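Local coordinates for protein polyprenyl synthetase (Zymomonas mobilis subsp. mobilis, PDB 4KKM) that probably catalyses the metal-dependent joining of isopentenyl diphosphate to allylic diphosphates, giving farnesyl or longer prenyl diphosphates, at residues P123-H126 and K127-D131; L205-G208 and A209-F213; S276-G279 and L280-R284; S299-G302 and S303-D306. All blocks are in the same frame, centred on the assembly; numbering follows the deposited sequence.

Interaction 1: residues P123-H126 and K127-D131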
ATOM      1  N   PRO B 123       0.233  19.146 -15.099  1.00 68.96           N
ATOM      2  CA  PRO B 123      -1.106  18.970 -14.533  1.00 64.48           C
ATOM      3  C   PRO B 123      -1.170  17.684 -13.720  1.00 56.02           C
ATOM      4  O   PRO B 123      -0.540  16.685 -14.071  1.00 51.32           O
ATOM      5  CB  PRO B 123      -2.016  18.892 -15.768  1.00 69.55           C
ATOM      6  CG  PRO B 123      -1.116  18.579 -16.910  1.00 72.07           C
ATOM      7  CD  PRO B 123       0.212  19.194 -16.571  1.00 73.27           C
ATOM      8  N   THR B 124      -1.908  17.725 -12.621  1.00 52.58           N
ATOM      9  CA  THR B 124      -2.004  16.578 -11.735  1.00 49.83           C
ATOM     10  C   THR B 124      -2.830  15.456 -12.358  1.00 47.09           C
ATOM     11  O   THR B 124      -3.536  15.665 -13.346  1.00 46.10           O
ATOM     12  CB  THR B 124      -2.597  16.988 -10.387  1.00 53.72           C
ATOM     13  OG1 THR B 124      -3.843  17.664 -10.608  1.00 54.39           O
ATOM     14  CG2 THR B 124      -1.634  17.925  -9.655  1.00 55.44           C
ATOM     15  N   VAL B 125      -2.734  14.266 -11.776  1.00 40.98           N
ATOM     16  CA  VAL B 125      -3.399  13.089 -12.329  1.00 33.53           C
ATOM     17  C   VAL B 125      -4.916  13.266 -12.427  1.00 38.29           C
ATOM     18  O   VAL B 125      -5.519  12.937 -13.451  1.00 40.10           O
ATOM     19  CB  VAL B 125      -3.047  11.818 -11.527  1.00 31.64           C
ATOM     20  CG1 VAL B 125      -3.908  10.621 -11.978  1.00 31.34           C
ATOM     21  CG2 VAL B 125      -1.562  11.522 -11.668  1.00 33.92           C
ATOM     22  N   HIS B 126      -5.531  13.807 -11.379  1.00 34.92           N
ATOM     23  CA  HIS B 126      -6.981  13.978 -11.386  1.00 41.55           C
ATOM     24  C   HIS B 126      -7.424  14.985 -12.450  1.00 43.79           C
ATOM     25  O   HIS B 126      -8.567  14.960 -12.894  1.00 46.04           O
ATOM     26  CB  HIS B 126      -7.525  14.345  -9.997  1.00 49.80           C
ATOM     27  CG  HIS B 126      -7.098  15.692  -9.506  1.00 56.62           C
ATOM     28  ND1 HIS B 126      -7.933  16.791  -9.516  1.00 57.58           N
ATOM     29  CD2 HIS B 126      -5.928  16.119  -8.972  1.00 57.76           C
ATOM     30  CE1 HIS B 126      -7.296  17.832  -9.018  1.00 60.02           C
ATOM     31  NE2 HIS B 126      -6.075  17.452  -8.681  1.00 60.25           N
ATOM     32  N   LYS B 127      -6.507  15.850 -12.872  1.00 45.63           N
ATOM     33  CA  LYS B 127      -6.804  16.819 -13.924  1.00 49.21           C
ATOM     34  C   LYS B 127      -6.590  16.236 -15.323  1.00 49.39           C
ATOM     35  O   LYS B 127      -7.451  16.358 -16.194  1.00 47.16           O
ATOM     36  CB  LYS B 127      -5.968  18.088 -13.740  1.00 51.16           C
ATOM     37  CG  LYS B 127      -6.260  18.826 -12.448  1.00 58.92           C
ATOM     38  CD  LYS B 127      -7.731  19.225 -12.346  1.00 64.74           C
ATOM     39  CE  LYS B 127      -8.006  20.574 -13.000  1.00 71.52           C
ATOM     40  NZ  LYS B 127      -7.826  20.567 -14.479  1.00 73.51           N
ATOM     41  N   ALA B 128      -5.438  15.607 -15.536  1.00 47.71           N
ATOM     42  CA  ALA B 128      -5.134  14.991 -16.826  1.00 50.99           C
ATOM     43  C   ALA B 128      -6.030  13.780 -17.074  1.00 49.50           C
ATOM     44  O   ALA B 128      -6.359  13.451 -18.214  1.00 49.50           O
ATOM     45  CB  ALA B 128      -3.664  14.589 -16.888  1.00 50.25           C
ATOM     46  N   PHE B 129      -6.425  13.119 -15.994  1.00 44.42           N
ATOM     47  CA  PHE B 129      -7.284  11.945 -16.094  1.00 42.25           C
ATOM     48  C   PHE B 129      -8.645  12.245 -15.471  1.00 39.36           C
ATOM     49  O   PHE B 129      -9.489  12.878 -16.102  1.00 40.90           O
ATOM     50  CB  PHE B 129      -6.602  10.728 -15.447  1.00 38.49           C
ATOM     51  CG  PHE B 129      -5.389  10.246 -16.208  1.00 38.11           C
ATOM     52  CD1 PHE B 129      -4.168  10.907 -16.091  1.00 41.71           C
ATOM     53  CD2 PHE B 129      -5.472   9.151 -17.056  1.00 37.35           C
ATOM     54  CE1 PHE B 129      -3.051  10.485 -16.803  1.00 34.12           C
ATOM     55  CE2 PHE B 129      -4.360   8.716 -17.767  1.00 37.76           C
ATOM     56  CZ  PHE B 129      -3.143   9.389 -17.641  1.00 34.31           C
ATOM     57  N   ASP B 130      -8.844  11.800 -14.236  1.00 34.42           N
ATOM     58  CA  ASP B 130     -10.051  12.104 -13.469  1.00 38.38           C
ATOM     59  C   ASP B 130      -9.815  11.702 -12.017  1.00 31.90           C
ATOM     60  O   ASP B 130      -8.797  11.093 -11.706  1.00 30.57           O
ATOM     61  CB  ASP B 130     -11.268  11.378 -14.039  1.00 35.21           C
ATOM     62  CG  ASP B 130     -10.989   9.917 -14.332  1.00 40.75           C
ATOM     63  OD1 ASP B 130     -10.799   9.144 -13.372  1.00 35.61           O
ATOM     64  OD2 ASP B 130     -10.963   9.542 -15.524  1.00 45.60           O
ATOM     65  N   ASP B 131     -10.753  12.047 -11.137  1.00 31.67           N
ATOM     66  CA  ASP B 131     -10.576  11.819  -9.703  1.00 33.37           C
ATOM     67  C   ASP B 131     -10.427  10.335  -9.378  1.00 29.42           C
ATOM     68  O   ASP B 131      -9.539   9.939  -8.622  1.00 29.95           O
ATOM     69  CB  ASP B 131     -11.738  12.419  -8.904  1.00 36.68           C
ATOM     70  CG  ASP B 131     -11.783  13.940  -8.983  1.00 44.92           C
ATOM     71  OD1 ASP B 131     -10.764  14.547  -9.368  1.00 47.85           O
ATOM     72  OD2 ASP B 131     -12.836  14.524  -8.652  1.00 47.77           O
TER
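Lys127 folds back over the imidazole of His126. The two side chains leave the helix in the same direction, and Lys127 CG sits 3.9 Å from the ring centroid and 20° off its normal, a CH-pi contact over one face. The bend at chi2 keeps CD close, 3.6 Å from His126 CE1. His126 CG lies between the backbone N and the carbonyl carbon (chi1 67°), which turns the ring back toward Thr124. There His126 NE2 and Thr124 OG1 both hydrogen-bond to Asp116 O. From the opposite side of the ring plane to Lys127 CG, Asp131 OD1 comes obliquely to 3.3 Å from His126 CB, its carboxylate plane 42° from the ring. On another flank Val125 CG1 lies 4.1 Å from Phe129 CD1, while Val125 O accepts from Phe129 N (2.7 Å) and lies at the ring edge. Ala128 N binds Thr124 O at 2.9 Å in a nearly straight bond, completing this one-turn helix. It follows the two-stranded hairpin, and the His126 side chain is about 8 Å from that of the calcium ligand Asp114. With an alanine in place of His126, Asp116 O would probably lose one of its two donors, and the Lys127 methylenes the ring face they lie on. Because the acceptor is a carbonyl, NE2 must supply the proton, tying the helix to the Asp116 loop while aliphatic carbon shields a ring face.

Interaction 2: residues L205-G208 and A209-F213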
ATOM      1  N   LEU B 205       7.176  12.624  10.589  1.00 24.26           N
ATOM      2  CA  LEU B 205       6.323  11.640   9.935  1.00 21.60           C
ATOM      3  C   LEU B 205       6.072  11.942   8.456  1.00 28.10           C
ATOM      4  O   LEU B 205       6.236  11.066   7.601  1.00 26.81           O
ATOM      5  CB  LEU B 205       4.985  11.507  10.671  1.00 23.07           C
ATOM      6  CG  LEU B 205       5.030  11.020  12.121  1.00 33.85           C
ATOM      7  CD1 LEU B 205       3.623  10.939  12.700  1.00 32.99           C
ATOM      8  CD2 LEU B 205       5.742   9.675  12.223  1.00 32.46           C
ATOM      9  N   LYS B 206       5.668  13.176   8.161  1.00 25.16           N
ATOM     10  CA  LYS B 206       5.228  13.538   6.813  1.00 23.79           C
ATOM     11  C   LYS B 206       6.316  13.434   5.748  1.00 25.99           C
ATOM     12  O   LYS B 206       6.046  13.004   4.626  1.00 25.43           O
ATOM     13  CB  LYS B 206       4.629  14.945   6.784  1.00 25.70           C
ATOM     14  CG  LYS B 206       4.021  15.311   5.433  1.00 30.38           C
ATOM     15  CD  LYS B 206       3.286  16.643   5.484  1.00 41.52           C
ATOM     16  CE  LYS B 206       2.896  17.121   4.084  1.00 50.73           C
ATOM     17  NZ  LYS B 206       3.256  18.553   3.859  1.00 54.71           N
ATOM     18  N   THR B 207       7.533  13.848   6.090  1.00 24.51           N
ATOM     19  CA  THR B 207       8.656  13.736   5.157  1.00 26.19           C
ATOM     20  C   THR B 207       9.844  12.968   5.744  1.00 29.55           C
ATOM     21  O   THR B 207      10.586  12.315   5.008  1.00 27.26           O
ATOM     22  CB  THR B 207       9.155  15.116   4.678  1.00 29.77           C
ATOM     23  OG1 THR B 207       9.555  15.895   5.809  1.00 30.54           O
ATOM     24  CG2 THR B 207       8.065  15.859   3.917  1.00 31.46           C
ATOM     25  N   GLY B 208      10.023  13.055   7.060  1.00 30.01           N
ATOM     26  CA  GLY B 208      11.125  12.377   7.730  1.00 27.94           C
ATOM     27  C   GLY B 208      11.099  10.860   7.602  1.00 27.73           C
ATOM     28  O   GLY B 208      12.143  10.213   7.514  1.00 27.06           O
ATOM     29  N   ALA B 209       9.905  10.285   7.598  1.00 23.75           N
ATOM     30  CA  ALA B 209       9.766   8.834   7.541  1.00 26.08           C
ATOM     31  C   ALA B 209      10.335   8.249   6.245  1.00 26.51           C
ATOM     32  O   ALA B 209      11.064   7.261   6.276  1.00 29.40           O
ATOM     33  CB  ALA B 209       8.323   8.436   7.712  1.00 26.58           C
ATOM     34  N   LEU B 210      10.011   8.858   5.106  1.00 24.58           N
ATOM     35  CA  LEU B 210      10.545   8.349   3.839  1.00 24.60           C
ATOM     36  C   LEU B 210      12.044   8.597   3.710  1.00 25.78           C
ATOM     37  O   LEU B 210      12.763   7.762   3.163  1.00 24.35           O
ATOM     38  CB  LEU B 210       9.817   8.927   2.626  1.00 21.11           C
ATOM     39  CG  LEU B 210       8.310   8.672   2.459  1.00 22.22           C
ATOM     40  CD1 LEU B 210       7.935   8.836   0.987  1.00 22.22           C
ATOM     41  CD2 LEU B 210       7.873   7.301   2.975  1.00 21.16           C
ATOM     42  N   PHE B 211      12.512   9.751   4.189  1.00 24.11           N
ATOM     43  CA  PHE B 211      13.946  10.041   4.182  1.00 25.79           C
ATOM     44  C   PHE B 211      14.673   9.018   5.049  1.00 24.73           C
ATOM     45  O   PHE B 211      15.725   8.496   4.667  1.00 24.43           O
ATOM     46  CB  PHE B 211      14.229  11.460   4.702  1.00 23.89           C
ATOM     47  CG  PHE B 211      13.782  12.550   3.766  1.00 24.42           C
ATOM     48  CD1 PHE B 211      13.902  12.394   2.395  1.00 24.90           C
ATOM     49  CD2 PHE B 211      13.236  13.728   4.256  1.00 28.72           C
ATOM     50  CE1 PHE B 211      13.489  13.390   1.524  1.00 29.24           C
ATOM     51  CE2 PHE B 211      12.820  14.735   3.391  1.00 31.71           C
ATOM     52  CZ  PHE B 211      12.949  14.564   2.021  1.00 32.34           C
ATOM     53  N   GLY B 212      14.109   8.747   6.223  1.00 21.97           N
ATOM     54  CA  GLY B 212      14.672   7.744   7.117  1.00 22.98           C
ATOM     55  C   GLY B 212      14.804   6.403   6.417  1.00 24.22           C
ATOM     56  O   GLY B 212      15.819   5.716   6.548  1.00 23.75           O
ATOM     57  N   PHE B 213      13.782   6.032   5.652  1.00 21.88           N
ATOM     58  CA  PHE B 213      13.838   4.773   4.916  1.00 22.07           C
ATOM     59  C   PHE B 213      14.992   4.753   3.918  1.00 25.27           C
ATOM     60  O   PHE B 213      15.685   3.749   3.784  1.00 25.41           O
ATOM     61  CB  PHE B 213      12.543   4.488   4.157  1.00 22.64           C
ATOM     62  CG  PHE B 213      12.656   3.293   3.252  1.00 23.61           C
ATOM     63  CD1 PHE B 213      12.511   2.013   3.762  1.00 21.49           C
ATOM     64  CD2 PHE B 213      12.974   3.445   1.913  1.00 21.70           C
ATOM     65  CE1 PHE B 213      12.639   0.905   2.937  1.00 25.19           C
ATOM     66  CE2 PHE B 213      13.125   2.341   1.093  1.00 26.02           C
ATOM     67  CZ  PHE B 213      12.953   1.075   1.605  1.00 23.89           C
TER
HETATM   68  O   HOH W   1       7.540  10.464   5.247  1.00 26.25           O
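Thr207 and Phe211 meet one helical turn apart. Thr207 O lies 3.1 Å from Phe211 CD2, approaching the ring obliquely, and Thr207 CB is 3.9 Å from Phe211 CE2. The same carbonyl receives Phe211 N in a weak bond of 3.3 Å, whereas Gly212 N donates to Gly208 O at the much shorter 2.8 Å (160°). Phe211 CG stands anti to its carbonyl carbon, beside the backbone N (chi1 -70°), which swings the ring back along the helix toward Thr207. Leu205 O touches Ala209 CB at 3.4 Å, but its hydrogen bond goes to a water, 2.8 Å away, which accepts in turn from Leu210 N at 3.0 Å. That water bridges the break where helix 196-206 ends and helix 208-221 begins, Thr207 having left helical angles at phi -125°.

In the next shell, Gln203 NE2 binds Thr207 OG1, and helix 71-80 packs on the Phe211 ring through Leu71, Arg72 and Leu75. Lys206 and Thr207 probably correspond to the Lys-Thr pair at a helix break in trans-prenyltransferases, consistent with a place near the allylic diphosphate; a calcium ion lies about 10 Å from the Thr207 side chain. The chemistry therefore combines one firm bond, one weak bond and a water bridge, so the chain passes from one helix to the next with its regular bonding pattern interrupted at Thr207.

Interaction 3: residues S276-G279 and L280-R284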
ATOM      1  N   SER B 276       6.954  30.616  11.343  1.00 42.31           N
ATOM      2  CA  SER B 276       6.060  31.393  12.194  1.00 45.12           C
ATOM      3  C   SER B 276       6.433  31.241  13.663  1.00 47.89           C
ATOM      4  O   SER B 276       6.359  32.199  14.429  1.00 48.30           O
ATOM      5  CB  SER B 276       4.593  31.002  11.978  1.00 43.91           C
ATOM      6  OG  SER B 276       4.344  29.662  12.369  1.00 43.17           O
ATOM      7  N   LEU B 277       6.838  30.035  14.045  1.00 42.07           N
ATOM      8  CA  LEU B 277       7.161  29.739  15.439  1.00 41.81           C
ATOM      9  C   LEU B 277       8.559  30.196  15.853  1.00 45.31           C
ATOM     10  O   LEU B 277       8.721  30.814  16.901  1.00 50.37           O
ATOM     11  CB  LEU B 277       6.988  28.248  15.733  1.00 35.49           C
ATOM     12  CG  LEU B 277       5.540  27.752  15.646  1.00 32.21           C
ATOM     13  CD1 LEU B 277       5.467  26.252  15.899  1.00 35.01           C
ATOM     14  CD2 LEU B 277       4.657  28.502  16.621  1.00 38.16           C
ATOM     15  N   LEU B 278       9.563  29.894  15.036  1.00 38.35           N
ATOM     16  CA  LEU B 278      10.948  30.216  15.386  1.00 38.31           C
ATOM     17  C   LEU B 278      11.332  31.657  15.052  1.00 43.85           C
ATOM     18  O   LEU B 278      12.222  32.237  15.678  1.00 43.24           O
ATOM     19  CB  LEU B 278      11.916  29.268  14.676  1.00 39.21           C
ATOM     20  CG  LEU B 278      11.817  27.762  14.936  1.00 41.14           C
ATOM     21  CD1 LEU B 278      12.798  27.012  14.043  1.00 40.73           C
ATOM     22  CD2 LEU B 278      12.057  27.426  16.400  1.00 39.90           C
ATOM     23  N   GLY B 279      10.674  32.226  14.052  1.00 46.21           N
ATOM     24  CA  GLY B 279      11.060  33.530  13.548  1.00 46.86           C
ATOM     25  C   GLY B 279      12.130  33.357  12.486  1.00 42.53           C
ATOM     26  O   GLY B 279      12.807  32.329  12.446  1.00 37.09           O
ATOM     27  N   LEU B 280      12.280  34.362  11.630  1.00 47.37           N
ATOM     28  CA  LEU B 280      13.183  34.288  10.480  1.00 45.17           C
ATOM     29  C   LEU B 280      14.626  33.930  10.827  1.00 43.77           C
ATOM     30  O   LEU B 280      15.180  32.989  10.268  1.00 40.71           O
ATOM     31  CB  LEU B 280      13.161  35.600   9.691  1.00 48.98           C
ATOM     32  CG  LEU B 280      14.070  35.650   8.463  1.00 49.38           C
ATOM     33  CD1 LEU B 280      13.656  34.590   7.449  1.00 49.19           C
ATOM     34  CD2 LEU B 280      14.064  37.044   7.847  1.00 48.86           C
ATOM     35  N   GLU B 281      15.232  34.682  11.741  1.00 46.14           N
ATOM     36  CA  GLU B 281      16.641  34.480  12.085  1.00 46.42           C
ATOM     37  C   GLU B 281      16.940  33.102  12.675  1.00 37.97           C
ATOM     38  O   GLU B 281      17.917  32.457  12.299  1.00 40.03           O
ATOM     39  CB  GLU B 281      17.125  35.563  13.049  1.00 56.84           C
ATOM     40  CG  GLU B 281      17.464  36.881  12.380  1.00 71.91           C
ATOM     41  CD  GLU B 281      18.004  37.913  13.359  1.00 81.03           C
ATOM     42  OE1 GLU B 281      19.191  37.808  13.738  1.00 84.05           O
ATOM     43  OE2 GLU B 281      17.241  38.829  13.745  1.00 81.94           O
ATOM     44  N   LYS B 282      16.102  32.663  13.608  1.00 41.87           N
ATOM     45  CA  LYS B 282      16.306  31.379  14.269  1.00 44.15           C
ATOM     46  C   LYS B 282      16.070  30.212  13.314  1.00 43.96           C
ATOM     47  O   LYS B 282      16.780  29.208  13.370  1.00 40.00           O
ATOM     48  CB  LYS B 282      15.395  31.254  15.488  1.00 49.41           C
ATOM     49  CG  LYS B 282      15.716  30.084  16.397  1.00 56.51           C
ATOM     50  CD  LYS B 282      14.880  30.157  17.662  1.00 67.91           C
ATOM     51  CE  LYS B 282      15.103  31.473  18.395  1.00 77.13           C
ATOM     52  NZ  LYS B 282      14.031  31.733  19.398  1.00 83.63           N
ATOM     53  N   ALA B 283      15.074  30.342  12.441  1.00 34.67           N
ATOM     54  CA  ALA B 283      14.802  29.298  11.452  1.00 32.20           C
ATOM     55  C   ALA B 283      15.958  29.155  10.464  1.00 34.69           C
ATOM     56  O   ALA B 283      16.344  28.044  10.105  1.00 33.44           O
ATOM     57  CB  ALA B 283      13.486  29.573  10.712  1.00 31.18           C
ATOM     58  N   ARG B 284      16.512  30.285  10.036  1.00 35.26           N
ATOM     59  CA  ARG B 284      17.655  30.291   9.125  1.00 43.11           C
ATOM     60  C   ARG B 284      18.879  29.624   9.740  1.00 39.50           C
ATOM     61  O   ARG B 284      19.529  28.780   9.115  1.00 39.57           O
ATOM     62  CB  ARG B 284      18.033  31.724   8.772  1.00 54.85           C
ATOM     63  CG  ARG B 284      17.453  32.261   7.483  1.00 63.87           C
ATOM     64  CD  ARG B 284      18.054  33.635   7.231  1.00 72.10           C
ATOM     65  NE  ARG B 284      17.498  34.324   6.071  1.00 77.05           N
ATOM     66  CZ  ARG B 284      17.407  35.647   5.979  1.00 81.62           C
ATOM     67  NH1 ARG B 284      17.823  36.406   6.987  1.00 81.56           N
ATOM     68  NH2 ARG B 284      16.893  36.212   4.893  1.00 82.71           N
TER
HETATM   69  O   HOH W   2      14.079  34.160  15.214  1.00 37.44           O
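Gly279 O accepts from Ala283 N at 3.0 Å (159°), the first turn of helix 280-296, and Gly279 itself occupies the N-cap position. Its phi of 87° lies on the positive side; a side chain at these angles would collide with Leu278 O, so a glycine is needed here. The break also leaves Leu278 O facing the new helix, where a water donates to it at 2.7 Å and accepts from Lys282 N at 3.0 Å. The short helix 274-278 thus ends and the long helix 280-296 starts with a single nonhelical residue between them, a break at a glycine with positive phi between two helices of the isoprenoid synthase fold. The break lies at the surface, away from the metal site, with helices 196-206 and 226-253 behind it: Leu278 packs on Leu196, and Ala283 on Ile245.

Leu278 and Lys282 cross at about a right angle. Lys282 CB lies 3.3 Å from Leu278 O, and farther along the chain Lys282 CD comes to 4.1 Å from the Leu278 CD2 branch. With CG anti to the backbone N (chi1 -169°), the lysine chain runs past the carbonyl of Leu278 before bending at chi3. The other branch, Leu278 CD1, reaches 4.0 Å from Ala283 CA. Within the new helix, Leu280 CD2 sits over one face of the Arg284 guanidinium, offset toward its rim.

Interaction 4: residues S299-G302 and S303-D306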
ATOM      1  N   SER B 299      31.014  11.465   9.702  1.00 38.14           N
ATOM      2  CA  SER B 299      32.446  11.667   9.933  1.00 41.30           C
ATOM      3  C   SER B 299      33.260  10.370   9.911  1.00 45.13           C
ATOM      4  O   SER B 299      34.471  10.396   9.694  1.00 46.81           O
ATOM      5  CB  SER B 299      32.684  12.412  11.245  1.00 40.87           C
ATOM      6  OG  SER B 299      32.147  11.686  12.335  1.00 47.70           O
ATOM      7  N   VAL B 300      32.596   9.239  10.123  1.00 44.83           N
ATOM      8  CA  VAL B 300      33.287   7.953  10.137  1.00 47.56           C
ATOM      9  C   VAL B 300      33.501   7.375   8.739  1.00 47.36           C
ATOM     10  O   VAL B 300      34.181   6.366   8.585  1.00 46.80           O
ATOM     11  CB  VAL B 300      32.561   6.915  11.022  1.00 45.80           C
ATOM     12  CG1 VAL B 300      32.540   7.381  12.481  1.00 44.59           C
ATOM     13  CG2 VAL B 300      31.153   6.648  10.495  1.00 41.86           C
ATOM     14  N   PHE B 301      32.926   8.013   7.723  1.00 42.06           N
ATOM     15  CA  PHE B 301      33.117   7.557   6.349  1.00 41.87           C
ATOM     16  C   PHE B 301      34.142   8.411   5.615  1.00 44.56           C
ATOM     17  O   PHE B 301      34.306   9.596   5.908  1.00 42.41           O
ATOM     18  CB  PHE B 301      31.798   7.572   5.567  1.00 41.38           C
ATOM     19  CG  PHE B 301      30.697   6.785   6.212  1.00 42.60           C
ATOM     20  CD1 PHE B 301      30.716   5.400   6.195  1.00 43.01           C
ATOM     21  CD2 PHE B 301      29.639   7.428   6.829  1.00 40.60           C
ATOM     22  CE1 PHE B 301      29.703   4.669   6.791  1.00 41.40           C
ATOM     23  CE2 PHE B 301      28.618   6.705   7.424  1.00 42.91           C
ATOM     24  CZ  PHE B 301      28.651   5.322   7.405  1.00 43.81           C
ATOM     25  N   GLY B 302      34.818   7.798   4.647  1.00 46.99           N
ATOM     26  CA  GLY B 302      35.737   8.508   3.780  1.00 50.52           C
ATOM     27  C   GLY B 302      35.015   9.233   2.657  1.00 49.65           C
ATOM     28  O   GLY B 302      33.867   9.650   2.807  1.00 44.67           O
ATOM     29  N   SER B 303      35.688   9.375   1.522  1.00 50.51           N
ATOM     30  CA  SER B 303      35.143  10.132   0.399  1.00 51.51           C
ATOM     31  C   SER B 303      33.890   9.502  -0.206  1.00 47.88           C
ATOM     32  O   SER B 303      33.149  10.162  -0.938  1.00 49.91           O
ATOM     33  CB  SER B 303      36.206  10.308  -0.686  1.00 54.20           C
ATOM     34  OG  SER B 303      36.486   9.073  -1.317  1.00 56.84           O
ATOM     35  N   GLU B 304      33.644   8.231   0.101  1.00 41.40           N
ATOM     36  CA  GLU B 304      32.460   7.546  -0.412  1.00 43.85           C
ATOM     37  C   GLU B 304      31.166   8.216   0.066  1.00 42.91           C
ATOM     38  O   GLU B 304      30.095   8.003  -0.507  1.00 41.54           O
ATOM     39  CB  GLU B 304      32.478   6.055  -0.038  1.00 44.55           C
ATOM     40  CG  GLU B 304      32.363   5.761   1.454  1.00 45.86           C
ATOM     41  CD  GLU B 304      33.684   5.877   2.197  1.00 50.88           C
ATOM     42  OE1 GLU B 304      34.680   6.337   1.596  1.00 53.21           O
ATOM     43  OE2 GLU B 304      33.726   5.497   3.386  1.00 47.44           O
ATOM     44  N   ALA B 305      31.279   9.042   1.102  1.00 39.71           N
ATOM     45  CA  ALA B 305      30.125   9.739   1.666  1.00 41.06           C
ATOM     46  C   ALA B 305      29.956  11.150   1.112  1.00 37.18           C
ATOM     47  O   ALA B 305      29.094  11.897   1.571  1.00 36.09           O
ATOM     48  CB  ALA B 305      30.229   9.779   3.194  1.00 37.93           C
ATOM     49  N   ASP B 306      30.771  11.515   0.128  1.00 40.67           N
ATOM     50  CA  ASP B 306      30.731  12.874  -0.418  1.00 41.71           C
ATOM     51  C   ASP B 306      29.389  13.235  -1.066  1.00 40.20           C
ATOM     52  O   ASP B 306      28.958  14.387  -1.001  1.00 41.29           O
ATOM     53  CB  ASP B 306      31.883  13.122  -1.396  1.00 43.93           C
ATOM     54  CG  ASP B 306      33.190  13.439  -0.689  1.00 51.78           C
ATOM     55  OD1 ASP B 306      33.159  13.749   0.525  1.00 49.50           O
ATOM     56  OD2 ASP B 306      34.248  13.387  -1.351  1.00 51.74           O
TER
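Gly302 N donates to Glu304 OE2 at 2.8 Å, bent to 142° at the hydrogen and arriving from above the carboxylate plane. A second bond closes the turn in the other direction, from Ala305 N to Gly302 O, longer at 3.2 Å but straighter. The glutamate reaches its target by placing CG between the backbone N and the carbonyl carbon and then bending at chi2 (-82°), which curls the carboxylate back over the glycine; OE1 ends 3.1 Å from Gly302 C. Replacing Glu304 with an alanine would probably leave Gly302 N without this acceptor and let the stretch before the turn move more freely.

Arg309 supports the same turn from helix 306-314, binding Phe301 O and Gly302 O and forming a salt bridge with Asp306. Packing takes over beyond these bonds. Phe301 CB touches Glu304 OE2 and Ala305 CB, each at 3.6 Å, and OE2 lies at the ring's edge, near its plane, with the carboxylate plane turned 82° from that of the ring. Val300 CG2 covers one ring face over its centre, and the ring also packs on Ile228 and Leu232 of helix 226-253. Asp306 N follows with a bond to Ser303 O at 2.9 Å, so two successive bonds three residues apart define the turn: a 3-10 lead-in to helix 306-314, clasped by a side-chain-to-backbone bond from its own glutamate.

In the fold
From the N terminus onward the four contacts come in series, each made within one continuous run of chain, so none encloses or crosses another. Interaction 1 closes the short helical turn between the two-stranded hairpin and helix 131-150. Interaction 2, whose centre is about 7 Å from the centre of the chain, closest of the four, joins helix 196-206 to helix 208-221 across their break. Interaction 3 turns helix 274-278 into helix 280-296, and interaction 4 closes the turn between that helix and helix 306-314. Interactions 1 and 4 lie on opposite sides of the chain's centre, their own centres 43 Å apart. Helix 226-253 packs against interactions 3 and 4, and helix 87-109 against interactions 1 and 2.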